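PDB 5Y6T: endo-1,4-beta-mannanase from Eisenia fetida, which probably hydrolyses internal beta-1,4-mannosidic linkages of mannan polysaccharides, as a cold-adapted member of glycoside hydrolase family 5. Local coordinates for residues A[27-32]-A[56-61]; A[21-26]-A[346-351]. All blocks are in the same frame, centred on the assembly; numbering follows the deposited sequence.

Interaction 1: A[27-32]-A[56-61]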
loop_
_atom_site.group_PDB
_atom_site.type_symbol
_atom_site.label_atom_id
_atom_site.label_comp_id
_atom_site.label_asym_id
_atom_site.label_seq_id
_atom_site.Cartn_x
_atom_site.Cartn_y
_atom_site.Cartn_z
ATOM N N MET A 27 0.719 -0.686 11.602
ATOM C CA MET A 27 -0.679 -1.013 11.294
ATOM C C MET A 27 -1.162 -0.271 10.093
ATOM O O MET A 27 -0.779 0.891 9.867
ATOM C CB MET A 27 -1.600 -0.638 12.496
ATOM C CG MET A 27 -1.199 -1.287 13.795
ATOM S SD MET A 27 -2.507 -0.932 15.035
ATOM C CE MET A 27 -1.662 -1.304 16.565
ATOM N N ASN A 28 -2.057 -0.924 9.360
ATOM C CA ASN A 28 -2.924 -0.205 8.505
ATOM C C ASN A 28 -3.852 0.608 9.403
ATOM O O ASN A 28 -4.368 0.052 10.379
ATOM C CB ASN A 28 -3.787 -1.141 7.676
ATOM C CG ASN A 28 -3.032 -1.844 6.596
ATOM O OD1 ASN A 28 -3.007 -1.371 5.475
ATOM N ND2 ASN A 28 -2.497 -3.020 6.912
ATOM N N ILE A 29 -4.063 1.869 9.068
ATOM C CA ILE A 29 -5.069 2.698 9.841
ATOM C C ILE A 29 -6.473 2.056 9.689
ATOM O O ILE A 29 -7.096 1.809 10.723
ATOM C CB ILE A 29 -4.991 4.200 9.624
ATOM C CG1 ILE A 29 -3.571 4.669 9.909
ATOM C CG2 ILE A 29 -5.979 4.955 10.490
ATOM C CD1 ILE A 29 -3.014 4.229 11.230
ATOM N N ALA A 30 -6.963 1.741 8.498
ATOM C CA ALA A 30 -6.550 2.314 7.197
ATOM C C ALA A 30 -7.219 3.672 6.899
ATOM O O ALA A 30 -6.855 4.378 5.956
ATOM C CB ALA A 30 -6.813 1.359 6.088
ATOM N N TRP A 31 -8.148 4.049 7.752
ATOM C CA TRP A 31 -8.876 5.296 7.692
ATOM C C TRP A 31 -9.486 5.598 9.045
ATOM O O TRP A 31 -9.483 4.768 9.908
ATOM C CB TRP A 31 -10.020 5.292 6.689
ATOM C CG TRP A 31 -11.048 4.183 6.946
ATOM C CD1 TRP A 31 -12.081 4.197 7.836
ATOM C CD2 TRP A 31 -11.028 2.892 6.368
ATOM N NE1 TRP A 31 -12.747 2.992 7.789
ATOM C CE2 TRP A 31 -12.112 2.161 6.908
ATOM C CE3 TRP A 31 -10.170 2.253 5.453
ATOM C CZ2 TRP A 31 -12.424 0.832 6.490
ATOM C CZ3 TRP A 31 -10.476 0.938 5.052
ATOM C CH2 TRP A 31 -11.549 0.232 5.598
ATOM N N GLN A 32 -9.945 6.833 9.196
ATOM C CA GLN A 32 -10.846 7.206 10.325
ATOM C C GLN A 32 -12.243 7.377 9.753
ATOM O O GLN A 32 -13.172 6.624 10.103
ATOM C CB GLN A 32 -10.356 8.475 11.005
ATOM C CG GLN A 32 -11.225 9.013 12.151
ATOM C CD GLN A 32 -11.327 8.070 13.333
ATOM O OE1 GLN A 32 -10.527 7.161 13.515
ATOM N NE2 GLN A 32 -12.356 8.275 14.135
ATOM N N VAL A 56 0.647 8.489 17.390
ATOM C CA VAL A 56 1.184 8.389 18.746
ATOM C C VAL A 56 1.057 6.982 19.411
ATOM O O VAL A 56 2.065 6.461 19.972
ATOM C CB VAL A 56 0.596 9.508 19.682
ATOM C CG1 VAL A 56 1.200 9.372 21.077
ATOM C CG2 VAL A 56 0.954 10.917 19.123
ATOM N N ARG A 57 -0.124 6.408 19.322
ATOM C CA ARG A 57 -0.448 5.127 19.929
ATOM C C ARG A 57 0.314 3.999 19.261
ATOM O O ARG A 57 0.830 3.135 19.946
ATOM C CB ARG A 57 -1.933 4.901 19.903
ATOM C CG ARG A 57 -2.642 5.905 20.826
ATOM C CD ARG A 57 -4.002 5.436 21.266
ATOM N NE ARG A 57 -4.991 5.408 20.210
ATOM C CZ ARG A 57 -5.708 4.352 19.863
ATOM N NH1 ARG A 57 -5.528 3.189 20.447
ATOM N NH2 ARG A 57 -6.616 4.464 18.908
ATOM N N ILE A 58 0.501 4.094 17.933
ATOM C CA ILE A 58 1.327 3.106 17.238
ATOM C C ILE A 58 2.777 3.156 17.712
ATOM O O ILE A 58 3.347 2.105 18.048
ATOM C CB ILE A 58 1.175 3.260 15.701
ATOM C CG1 ILE A 58 -0.217 2.784 15.298
ATOM C CG2 ILE A 58 2.316 2.514 15.005
ATOM C CD1 ILE A 58 -0.617 3.095 13.888
ATOM N N LYS A 59 3.353 4.347 17.768
ATOM C CA LYS A 59 4.715 4.477 18.211
ATOM C C LYS A 59 4.857 3.996 19.640
ATOM O O LYS A 59 5.855 3.373 20.001
ATOM C CB LYS A 59 5.266 5.884 17.991
ATOM C CG LYS A 59 6.714 6.054 18.468
ATOM C CD LYS A 59 7.685 5.287 17.533
ATOM C CE LYS A 59 8.385 4.086 18.161
ATOM N NZ LYS A 59 9.161 3.287 17.148
ATOM N N ALA A 60 3.905 4.365 20.490
ATOM C CA ALA A 60 3.956 3.951 21.907
ATOM C C ALA A 60 4.041 2.423 22.130
ATOM O O ALA A 60 4.679 2.000 23.076
ATOM C CB ALA A 60 2.804 4.520 22.676
ATOM N N GLU A 61 3.482 1.642 21.198
ATOM C CA GLU A 61 3.444 0.196 21.254
ATOM C C GLU A 61 4.673 -0.422 20.608
ATOM O O GLU A 61 4.868 -1.661 20.641
ATOM C CB GLU A 61 2.159 -0.303 20.573
ATOM C CG GLU A 61 0.861 0.127 21.215
ATOM C CD GLU A 61 0.656 -0.262 22.654
ATOM O OE1 GLU A 61 1.396 -1.116 23.198
ATOM O OE2 GLU A 61 -0.331 0.340 23.220
#

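Interaction 2: A[21-26]-A[346-351]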
loop_
_atom_site.group_PDB
_atom_site.type_symbol
_atom_site.label_atom_id
_atom_site.label_comp_id
_atom_site.label_asym_id
_atom_site.label_seq_id
_atom_site.Cartn_x
_atom_site.Cartn_y
_atom_site.Cartn_z
ATOM N N LYS A 21 19.615 -1.814 7.125
ATOM C CA LYS A 21 18.375 -2.525 6.845
ATOM C C LYS A 21 17.339 -2.203 7.905
ATOM O O LYS A 21 17.633 -2.192 9.133
ATOM C CB LYS A 21 18.580 -4.027 6.769
ATOM C CG LYS A 21 17.298 -4.806 6.507
ATOM C CD LYS A 21 17.560 -6.307 6.661
ATOM C CE LYS A 21 16.415 -7.164 6.227
ATOM N NZ LYS A 21 16.257 -7.188 4.773
ATOM N N VAL A 22 16.137 -1.889 7.442
ATOM C CA VAL A 22 15.022 -1.519 8.364
ATOM C C VAL A 22 13.818 -2.385 8.023
ATOM O O VAL A 22 13.648 -2.789 6.899
ATOM C CB VAL A 22 14.672 -0.013 8.288
ATOM C CG1 VAL A 22 15.814 0.791 8.905
ATOM C CG2 VAL A 22 14.434 0.480 6.864
ATOM N N PHE A 23 12.964 -2.614 9.020
ATOM C CA PHE A 23 11.755 -3.412 8.844
ATOM C C PHE A 23 10.553 -2.544 9.202
ATOM O O PHE A 23 10.543 -1.966 10.261
ATOM C CB PHE A 23 11.833 -4.603 9.780
ATOM C CG PHE A 23 10.657 -5.538 9.701
ATOM C CD1 PHE A 23 9.544 -5.317 10.480
ATOM C CD2 PHE A 23 10.661 -6.618 8.798
ATOM C CE1 PHE A 23 8.447 -6.179 10.412
ATOM C CE2 PHE A 23 9.583 -7.495 8.750
ATOM C CZ PHE A 23 8.517 -7.298 9.586
ATOM N N MET A 24 9.532 -2.491 8.351
ATOM C CA MET A 24 8.390 -1.651 8.660
ATOM C C MET A 24 7.376 -2.452 9.488
ATOM O O MET A 24 6.669 -3.326 8.971
ATOM C CB MET A 24 7.698 -1.177 7.351
ATOM C CG MET A 24 8.606 -0.393 6.428
ATOM S SD MET A 24 9.086 1.217 7.070
ATOM C CE MET A 24 10.666 0.823 7.845
ATOM N N SER A 25 7.274 -2.126 10.770
ATOM C CA SER A 25 6.369 -2.789 11.674
ATOM C C SER A 25 5.285 -1.836 12.128
ATOM O O SER A 25 5.601 -0.809 12.644
ATOM C CB SER A 25 7.106 -3.317 12.896
ATOM O OG SER A 25 6.255 -3.933 13.829
ATOM N N GLY A 26 4.034 -2.117 11.825
ATOM C CA GLY A 26 3.005 -1.162 12.119
ATOM C C GLY A 26 1.627 -1.630 11.761
ATOM O O GLY A 26 1.367 -2.820 11.763
ATOM N N ASN A 346 4.457 -4.772 19.996
ATOM C CA ASN A 346 5.275 -4.944 21.179
ATOM C C ASN A 346 6.351 -5.993 20.989
ATOM O O ASN A 346 7.504 -5.814 21.376
ATOM C CB ASN A 346 4.478 -5.379 22.407
ATOM C CG ASN A 346 3.386 -4.415 22.899
ATOM O OD1 ASN A 346 2.483 -4.909 23.595
ATOM N ND2 ASN A 346 3.405 -3.138 22.557
ATOM N N HIS A 347 5.973 -7.096 20.386
ATOM C CA HIS A 347 6.899 -8.202 20.166
ATOM C C HIS A 347 8.149 -7.840 19.357
ATOM O O HIS A 347 9.253 -8.340 19.637
ATOM C CB HIS A 347 6.171 -9.333 19.495
ATOM C CG HIS A 347 7.051 -10.496 19.159
ATOM N ND1 HIS A 347 7.655 -11.282 20.115
ATOM C CD2 HIS A 347 7.451 -10.986 17.953
ATOM C CE1 HIS A 347 8.381 -12.218 19.521
ATOM N NE2 HIS A 347 8.291 -12.054 18.207
ATOM N N LEU A 348 8.014 -6.974 18.360
ATOM C CA LEU A 348 9.172 -6.563 17.533
ATOM C C LEU A 348 9.982 -5.413 18.077
ATOM O O LEU A 348 11.075 -5.127 17.593
ATOM C CB LEU A 348 8.797 -6.272 16.073
ATOM C CG LEU A 348 8.213 -7.515 15.395
ATOM C CD1 LEU A 348 7.950 -7.175 13.955
ATOM C CD2 LEU A 348 9.116 -8.746 15.478
ATOM N N ARG A 349 9.419 -4.717 19.039
ATOM C CA ARG A 349 10.086 -3.510 19.583
ATOM C C ARG A 349 11.519 -3.886 20.015
ATOM O O ARG A 349 11.769 -4.948 20.650
ATOM C CB ARG A 349 9.335 -2.967 20.781
ATOM C CG ARG A 349 9.893 -1.609 21.199
ATOM C CD ARG A 349 9.481 -0.989 22.484
ATOM N NE ARG A 349 8.266 -1.465 23.083
ATOM C CZ ARG A 349 7.192 -0.733 23.333
ATOM N NH1 ARG A 349 7.145 0.518 22.956
ATOM N NH2 ARG A 349 6.192 -1.258 24.003
ATOM N N GLY A 350 12.432 -2.994 19.669
ATOM C CA GLY A 350 13.830 -3.138 20.123
ATOM C C GLY A 350 14.640 -4.144 19.321
ATOM O O GLY A 350 15.812 -4.298 19.586
ATOM N N ARG A 351 14.043 -4.878 18.374
ATOM C CA ARG A 351 14.814 -5.817 17.569
ATOM C C ARG A 351 15.679 -5.137 16.559
ATOM O O ARG A 351 15.310 -4.113 15.996
ATOM C CB ARG A 351 13.911 -6.850 16.923
ATOM C CG ARG A 351 13.211 -7.584 18.078
ATOM C CD ARG A 351 12.627 -8.891 17.777
ATOM N NE ARG A 351 11.721 -9.303 18.853
ATOM C CZ ARG A 351 11.998 -10.033 19.950
ATOM N NH1 ARG A 351 13.208 -10.494 20.233
ATOM N NH2 ARG A 351 10.989 -10.384 20.737
#

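Interaction 1: A[27-32]-A[56-61]
Between Met27 and Ile29, the two residues that meet Ile58 across this contact, the amide nitrogen ND2 of Asn28 is gripped by two backbone oxygens, Gly296 O and Ser325 O, while its OD1 accepts from Arg67 NH1. Three bonds thus fix the rotation of this buried amide. CB of Asn28 points away from the helix of residues 56-61, whereas CB of Met27 points toward it, as neighbouring residues of a strand do.

One methyl group of the helix meets the strand's apolar side chains. Ile58 reaches from the helix with CG1 beside its backbone N and the branch then fully extended (chi2 169°), which carries CD1 across to the strand. Ile58 CD1 lies 3.8 Å from Ile29 CD1 and 4.1 Å from Met27 CB, so it bridges two side chains that flank the asparagine between them. Ile29 brings its CD1 closer by a bend in its own chain (chi2 -51°), and the two isoleucines meet end to end at a slant. Met27, extended beyond CG, passes Ile58 with its SD 4.4 Å from Ile58 CG1. The contact is buried and purely van der Waals, a small patch of 152 Å² in all. Just beyond Ile29 the peptide bond to Ala30 is cis.

Strand 20-28 and helix 42-60 belong to the first beta-alpha-beta unit of the (beta/alpha)8 barrel, completed by strand 65-72. Met27 also packs on Phe338, Gln341 and Leu345 of helix 338-348, so its side chain lies between two barrel helices, while Ile29 also touches Tyr54 of helix 42-60.

Interaction 2: A[21-26]-A[346-351]
Closure of the (beta/alpha)8 barrel, where the last helix comes back to the first strand, sets Leu348 against Phe23 and Ser25. One methyl does the touching. Leu348 CD1 is 3.7 Å from Phe23 CE1 and equally 3.7 Å from Ser25 OG, placed between an aromatic carbon and a hydroxyl from residues two apart, whose CB atoms both point toward the helix. CD1 gets there because Leu348 is stretched beyond CG (chi2 -177°), pushing this branch out from the helix end.

On the strand, Phe23 has CG anti to the backbone N (chi1 -179°), and its ring lies beside Ser25, whose CB sits in plane at the ring edge. The leucine meets this ring obliquely, and the long axes of the two side chains cross at about a right angle. Ser25 OG makes only van der Waals contact with the leucine, its distance to Leu348 CB being 4.1 Å.

Leu348 ends its helix and begins a type II turn to Arg351, closed by a bond of 3.1 Å from Arg351 N to Leu348 O, with Gly350 taking the positive phi. The turn is also clamped by a side chain: Arg351 NE reaches His347 O at 2.8 Å and Arg351 NH2 reaches His347 O at 2.9 Å, a side-on grip in which two nitrogens share one oxygen. The guanidinium carbon Arg351 CZ lies over one face of the His347 ring, offset toward its rim.

Around this contact, Tyr316 of helix 308-317 packs edge-to-face on Phe23 and also touches Leu348 and Arg351. Strand 20-28 runs between strands 65-72 and 322-325, and Asn64, just before the former, bonds through its side-chain amide to Ser25 N and Phe23 O.

Overall arrangement
After two short N-terminal strands, strand 20-28 and the loop after it supply both contacts, residues 21-26 to interaction 2 and 27-32 to interaction 1. The chain then forms helix 42-60, and interaction 1 closes a short loop of 23 residues, inside the first beta-alpha-beta unit. The chain proceeds round the rest of the barrel until helix 338-348 returns and interaction 2 closes a loop of 319 residues, within which the first is nested. One contact is thus local and the other joins the two ends of the barrel. Their centres lie about 14 Å apart, and the helix ends meet directly: Asn346 ND2 probably bonds to Glu61 O, and Arg349 NH1 to Ala60 O, linking first and last helices.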